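Side-chain contacts in outer surface protein (PDB 5IZT), which is of unknown function but, as a PFam54 outer surface protein related to BbCRASP-1, probably acts at the bacterial surface in contact with the host: residues A[185-190]-A[334-339]; A[355-360]-A[367-372]. All coordinates share one frame; numbering follows the deposited sequence.

Contact 1: A[185-190]-A[334-339]; sequences NELIRA and SKLNQI
Leu-336 sets one methyl group against both Leu-187 and Ala-190, joining helix 179-197 to helix 322-359 in the all-helical bundle of this Bbcrasp-1-like domain. The direct contact is wholly apolar. Leu-187 and Ala-190 stand one turn apart on the same face of their helix, and CD2 of Leu-336 bridges them. The CB bond of Leu-336 points toward helix 179-197, and with CG trans to the backbone N (chi1 175°) its CD2 methyl meets both residues. Leu-187 joins in differently: its CB leaves the helix at a slant, and only the outer part of the side chain comes nearer, so the two leucines slip past each other in opposite directions. Ala-190, whose CB bond points toward the other helix, offers its CB directly to that methyl.

Further apolar neighbours pack against the pair. Leu-187 also touches Leu-329 and Leu-332 of the partner helix and Ile-308 of helix 280-316, while Leu-336 rests on Leu-301 of that same helix.

Polar contacts stay at the margins. Glu-186 OE2 makes a salt bridge to Lys-333 NZ, linking the same two helices beside the leucines, and Gln-338 NE2 bonds Ser-387 OG of helix 366-395.

At the centre, Leu-336 CD2 sits 3.9 Å from Ala-190 CB and 4.0 Å from Leu-187 CD1, the two lines subtending about 76° at the shared methyl.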
loop_
_atom_site.group_PDB
_atom_site.type_symbol
_atom_site.label_atom_id
_atom_site.label_comp_id
_atom_site.label_asym_id
_atom_site.label_seq_id
_atom_site.Cartn_x
_atom_site.Cartn_y
_atom_site.Cartn_z
ATOM N N ASN A 185 23.129 -9.567 -5.639
ATOM C CA ASN A 185 22.438 -9.311 -6.901
ATOM C C ASN A 185 20.983 -9.760 -6.847
ATOM O O ASN A 185 20.101 -9.112 -7.431
ATOM C CB ASN A 185 23.163 -10.008 -8.051
ATOM C CG ASN A 185 24.479 -9.344 -8.390
ATOM O OD1 ASN A 185 24.675 -8.167 -8.102
ATOM N ND2 ASN A 185 25.369 -10.080 -9.047
ATOM N N GLU A 186 20.713 -10.865 -6.155
ATOM C CA GLU A 186 19.347 -11.351 -6.035
ATOM C C GLU A 186 18.482 -10.344 -5.284
ATOM O O GLU A 186 17.320 -10.121 -5.650
ATOM C CB GLU A 186 19.364 -12.732 -5.374
ATOM C CG GLU A 186 18.376 -12.967 -4.255
ATOM C CD GLU A 186 18.724 -14.213 -3.447
ATOM O OE1 GLU A 186 19.234 -15.187 -4.050
ATOM O OE2 GLU A 186 18.510 -14.214 -2.212
ATOM N N LEU A 187 19.042 -9.698 -4.256
ATOM C CA LEU A 187 18.268 -8.685 -3.537
ATOM C C LEU A 187 18.048 -7.441 -4.394
ATOM O O LEU A 187 16.945 -6.871 -4.405
ATOM C CB LEU A 187 18.966 -8.320 -2.226
ATOM C CG LEU A 187 18.176 -7.393 -1.300
ATOM C CD1 LEU A 187 16.793 -7.985 -0.990
ATOM C CD2 LEU A 187 18.977 -7.112 -0.018
ATOM N N ILE A 188 19.075 -7.014 -5.136
ATOM C CA ILE A 188 18.921 -5.882 -6.049
ATOM C C ILE A 188 17.849 -6.179 -7.096
ATOM O O ILE A 188 17.003 -5.328 -7.405
ATOM C CB ILE A 188 20.275 -5.540 -6.699
ATOM C CG1 ILE A 188 21.252 -5.013 -5.643
ATOM C CG2 ILE A 188 20.100 -4.529 -7.850
ATOM C CD1 ILE A 188 22.686 -4.971 -6.107
ATOM N N ARG A 189 17.869 -7.392 -7.653
ATOM C CA ARG A 189 16.855 -7.800 -8.624
ATOM C C ARG A 189 15.456 -7.774 -8.009
ATOM O O ARG A 189 14.492 -7.319 -8.643
ATOM C CB ARG A 189 17.200 -9.198 -9.142
ATOM C CG ARG A 189 16.631 -9.588 -10.499
ATOM C CD ARG A 189 17.388 -10.802 -11.070
ATOM N NE ARG A 189 17.512 -11.898 -10.101
ATOM C CZ ARG A 189 18.631 -12.233 -9.458
ATOM N NH1 ARG A 189 19.760 -11.574 -9.678
ATOM N NH2 ARG A 189 18.621 -13.242 -8.599
ATOM N N ALA A 190 15.323 -8.265 -6.775
ATOM C CA ALA A 190 14.001 -8.341 -6.158
ATOM C C ALA A 190 13.402 -6.956 -5.941
ATOM O O ALA A 190 12.207 -6.745 -6.174
ATOM C CB ALA A 190 14.078 -9.097 -4.837
ATOM N N SER A 334 15.091 -9.967 4.862
ATOM C CA SER A 334 14.015 -10.239 5.812
ATOM C C SER A 334 13.038 -9.071 5.885
ATOM O O SER A 334 11.812 -9.272 5.960
ATOM C CB SER A 334 14.602 -10.538 7.190
ATOM O OG SER A 334 13.578 -10.653 8.155
ATOM N N LYS A 335 13.564 -7.840 5.872
ATOM C CA LYS A 335 12.708 -6.653 5.912
ATOM C C LYS A 335 11.914 -6.503 4.621
ATOM O O LYS A 335 10.749 -6.086 4.650
ATOM C CB LYS A 335 13.550 -5.400 6.166
ATOM C CG LYS A 335 14.273 -5.366 7.510
ATOM C CD LYS A 335 13.328 -5.523 8.685
ATOM C CE LYS A 335 14.104 -5.579 9.996
ATOM N NZ LYS A 335 13.370 -6.313 11.064
ATOM N N LEU A 336 12.517 -6.838 3.475
ATOM C CA LEU A 336 11.761 -6.843 2.225
ATOM C C LEU A 336 10.612 -7.847 2.288
ATOM O O LEU A 336 9.480 -7.527 1.903
ATOM C CB LEU A 336 12.680 -7.145 1.040
ATOM C CG LEU A 336 11.946 -7.284 -0.305
ATOM C CD1 LEU A 336 11.188 -6.002 -0.676
ATOM C CD2 LEU A 336 12.871 -7.685 -1.435
ATOM N N ASN A 337 10.875 -9.058 2.794
ATOM C CA ASN A 337 9.820 -10.067 2.902
ATOM C C ASN A 337 8.682 -9.596 3.791
ATOM O O ASN A 337 7.509 -9.903 3.530
ATOM C CB ASN A 337 10.386 -11.370 3.454
ATOM C CG ASN A 337 11.177 -12.132 2.428
ATOM O OD1 ASN A 337 11.018 -11.919 1.229
ATOM N ND2 ASN A 337 12.028 -13.024 2.889
ATOM N N GLN A 338 9.011 -8.869 4.856
ATOM C CA GLN A 338 7.996 -8.389 5.779
ATOM C C GLN A 338 7.103 -7.335 5.133
ATOM O O GLN A 338 5.881 -7.385 5.299
ATOM C CB GLN A 338 8.656 -7.830 7.037
ATOM C CG GLN A 338 7.667 -7.104 7.934
ATOM C CD GLN A 338 8.147 -6.954 9.354
ATOM O OE1 GLN A 338 9.260 -7.359 9.695
ATOM N NE2 GLN A 338 7.307 -6.365 10.195
ATOM N N ILE A 339 7.677 -6.367 4.406
ATOM C CA ILE A 339 6.822 -5.351 3.791
ATOM C C ILE A 339 5.993 -5.968 2.672
ATOM O O ILE A 339 4.832 -5.596 2.467
ATOM C CB ILE A 339 7.637 -4.132 3.297
ATOM C CG1 ILE A 339 8.560 -4.480 2.132
ATOM C CG2 ILE A 339 8.467 -3.546 4.423
ATOM C CD1 ILE A 339 9.267 -3.244 1.508
#

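Contact 2: A[355-360]-A[367-372]; sequences ANASSN and KSLAEY
Ala-357 and Leu-369 make the apolar touch between the end of helix 322-359 and the beginning of helix 366-395: CB of Ala-357 lies 3.8 Å from CD1 of Leu-369. Neither CB bond aims squarely at the other helix. Leu-369 closes the gap with its far end, its CG trans to the backbone N (chi1 -179°) and one methyl carried across to the alanine. One turn further along, Tyr-372 reaches over to Asn-356. The two side chains cross at about a right angle; Asn-356 has alternative positions and a doubtful amide orientation, so only loose packing at the phenol end can be inferred.

The hydroxyl of Tyr-372 has a firmer partner, Arg-376 NH1, to which it is hydrogen-bonded one turn along its own helix. Asn-356 leans on Arg-376 too, and it shares Tyr-377 with Tyr-372 as a neighbour. Helix 260-274 packs against the apolar pair, with Ile-269 on Ala-357 and Thr-272 and Leu-273 on Leu-369, while Leu-363 from the connecting loop touches both Leu-369 and Tyr-372.

Both ends of the connection are held by local bonds. In the backbone, Asn-360 N bonds Asn-356 O at 2.9 Å in the final turn, after which Asn-360 leaves helical geometry (psi 115°) and the chain turns back. On the returning helix a side-chain bond, Ser-368 OG to Asp-365 OD1, ties the first turn to the connection. Two consecutive helices running in roughly opposite senses, joined by a short loop whose Leu-363 packs on the second helix, make a helical hairpin.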
loop_
_atom_site.group_PDB
_atom_site.type_symbol
_atom_site.label_atom_id
_atom_site.label_comp_id
_atom_site.label_asym_id
_atom_site.label_seq_id
_atom_site.Cartn_x
_atom_site.Cartn_y
_atom_site.Cartn_z
ATOM N N ALA A 355 -15.381 -9.378 -1.626
ATOM C CA ALA A 355 -16.138 -10.612 -1.804
ATOM C C ALA A 355 -17.342 -10.680 -0.877
ATOM O O ALA A 355 -18.384 -11.227 -1.253
ATOM C CB ALA A 355 -15.238 -11.823 -1.576
ATOM N N ASN A 356 -17.229 -10.126 0.329
ATOM C CA ASN A 356 -18.310 -10.286 1.288
ATOM C C ASN A 356 -19.385 -9.220 1.143
ATOM O O ASN A 356 -20.574 -9.552 1.179
ATOM C CB ASN A 356 -17.757 -10.309 2.713
ATOM C CG ASN A 356 -17.255 -11.688 3.114
ATOM O OD1 ASN A 356 -16.064 -11.979 3.022
ATOM N ND2 ASN A 356 -18.171 -12.550 3.543
ATOM N N ALA A 357 -19.015 -7.950 0.958
ATOM C CA ALA A 357 -20.050 -6.933 0.788
ATOM C C ALA A 357 -20.815 -7.114 -0.517
ATOM O O ALA A 357 -21.889 -6.526 -0.680
ATOM C CB ALA A 357 -19.432 -5.534 0.836
ATOM N N SER A 358 -20.287 -7.930 -1.431
ATOM C CA SER A 358 -20.951 -8.257 -2.689
ATOM C C SER A 358 -21.989 -9.355 -2.490
ATOM O O SER A 358 -23.170 -9.182 -2.814
ATOM C CB SER A 358 -19.921 -8.672 -3.747
ATOM N N SER A 359 -21.562 -10.495 -1.940
ATOM C CA SER A 359 -22.409 -11.676 -1.879
ATOM C C SER A 359 -23.179 -11.818 -0.571
ATOM O O SER A 359 -23.989 -12.745 -0.452
ATOM C CB SER A 359 -21.553 -12.934 -2.098
ATOM N N ASN A 360 -22.934 -10.964 0.421
ATOM C CA ASN A 360 -23.754 -10.931 1.625
ATOM C C ASN A 360 -24.898 -9.946 1.392
ATOM O O ASN A 360 -24.659 -8.743 1.233
ATOM C CB ASN A 360 -22.926 -10.550 2.853
ATOM C CG ASN A 360 -23.660 -10.793 4.165
ATOM O OD1 ASN A 360 -24.887 -10.693 4.242
ATOM N ND2 ASN A 360 -22.901 -11.129 5.206
ATOM N N LYS A 367 -25.562 1.391 7.354
ATOM C CA LYS A 367 -25.128 1.317 8.751
ATOM C C LYS A 367 -24.644 -0.085 9.125
ATOM O O LYS A 367 -23.612 -0.236 9.794
ATOM C CB LYS A 367 -26.265 1.754 9.678
ATOM N N SER A 368 -25.381 -1.118 8.716
ATOM C CA SER A 368 -24.986 -2.488 9.032
ATOM C C SER A 368 -23.659 -2.826 8.382
ATOM O O SER A 368 -22.816 -3.499 8.985
ATOM C CB SER A 368 -26.059 -3.473 8.570
ATOM O OG SER A 368 -27.331 -3.127 9.077
ATOM N N LEU A 369 -23.467 -2.376 7.140
ATOM C CA LEU A 369 -22.201 -2.592 6.451
ATOM C C LEU A 369 -21.042 -1.922 7.182
ATOM O O LEU A 369 -19.957 -2.507 7.302
ATOM C CB LEU A 369 -22.308 -2.074 5.019
ATOM C CG LEU A 369 -21.098 -2.212 4.111
ATOM C CD1 LEU A 369 -20.787 -3.680 3.878
ATOM C CD2 LEU A 369 -21.379 -1.491 2.797
ATOM N N ALA A 370 -21.243 -0.692 7.676
ATOM C CA ALA A 370 -20.160 -0.011 8.382
ATOM C C ALA A 370 -19.770 -0.763 9.643
ATOM O O ALA A 370 -18.586 -0.929 9.937
ATOM C CB ALA A 370 -20.554 1.427 8.724
ATOM N N GLU A 371 -20.759 -1.201 10.420
ATOM C CA GLU A 371 -20.472 -1.959 11.634
ATOM C C GLU A 371 -19.739 -3.253 11.314
ATOM O O GLU A 371 -18.771 -3.619 11.994
ATOM C CB GLU A 371 -21.781 -2.252 12.374
ATOM C CG GLU A 371 -21.638 -3.088 13.643
ATOM C CD GLU A 371 -21.422 -2.251 14.890
ATOM O OE1 GLU A 371 -20.941 -1.105 14.771
ATOM O OE2 GLU A 371 -21.737 -2.743 15.994
ATOM N N TYR A 372 -20.208 -3.974 10.299
ATOM C CA TYR A 372 -19.583 -5.239 9.910
ATOM C C TYR A 372 -18.120 -5.040 9.530
ATOM O O TYR A 372 -17.235 -5.780 9.987
ATOM C CB TYR A 372 -20.351 -5.848 8.736
ATOM C CG TYR A 372 -19.817 -7.187 8.282
ATOM C CD1 TYR A 372 -20.223 -8.355 8.923
ATOM C CD2 TYR A 372 -18.888 -7.290 7.256
ATOM C CE1 TYR A 372 -19.743 -9.594 8.530
ATOM C CE2 TYR A 372 -18.390 -8.525 6.864
ATOM C CZ TYR A 372 -18.832 -9.668 7.511
ATOM O OH TYR A 372 -18.364 -10.902 7.145
#

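Both contacts draw on helix 322-359, at places on opposite sides of the chain's centre; their own centres lie 36 Å apart and their nearest atoms about 21 Å. Contact 1 lies deeper, two of its three touching residues being buried, though less surface is buried between its segments. It joins elements distant in sequence, helix 179-197 and helix 322-359, through aliphatic groups, with charge kept to the flank. Contact 2 joins neighbours in sequence; partly buried, it mixes one apolar touch with a tyrosine and an asparagine at the edge, and its segment 355-360 ends in poorly ordered residues. Helix 366-395, partner in contact 2, also runs back to flank segment 334-339.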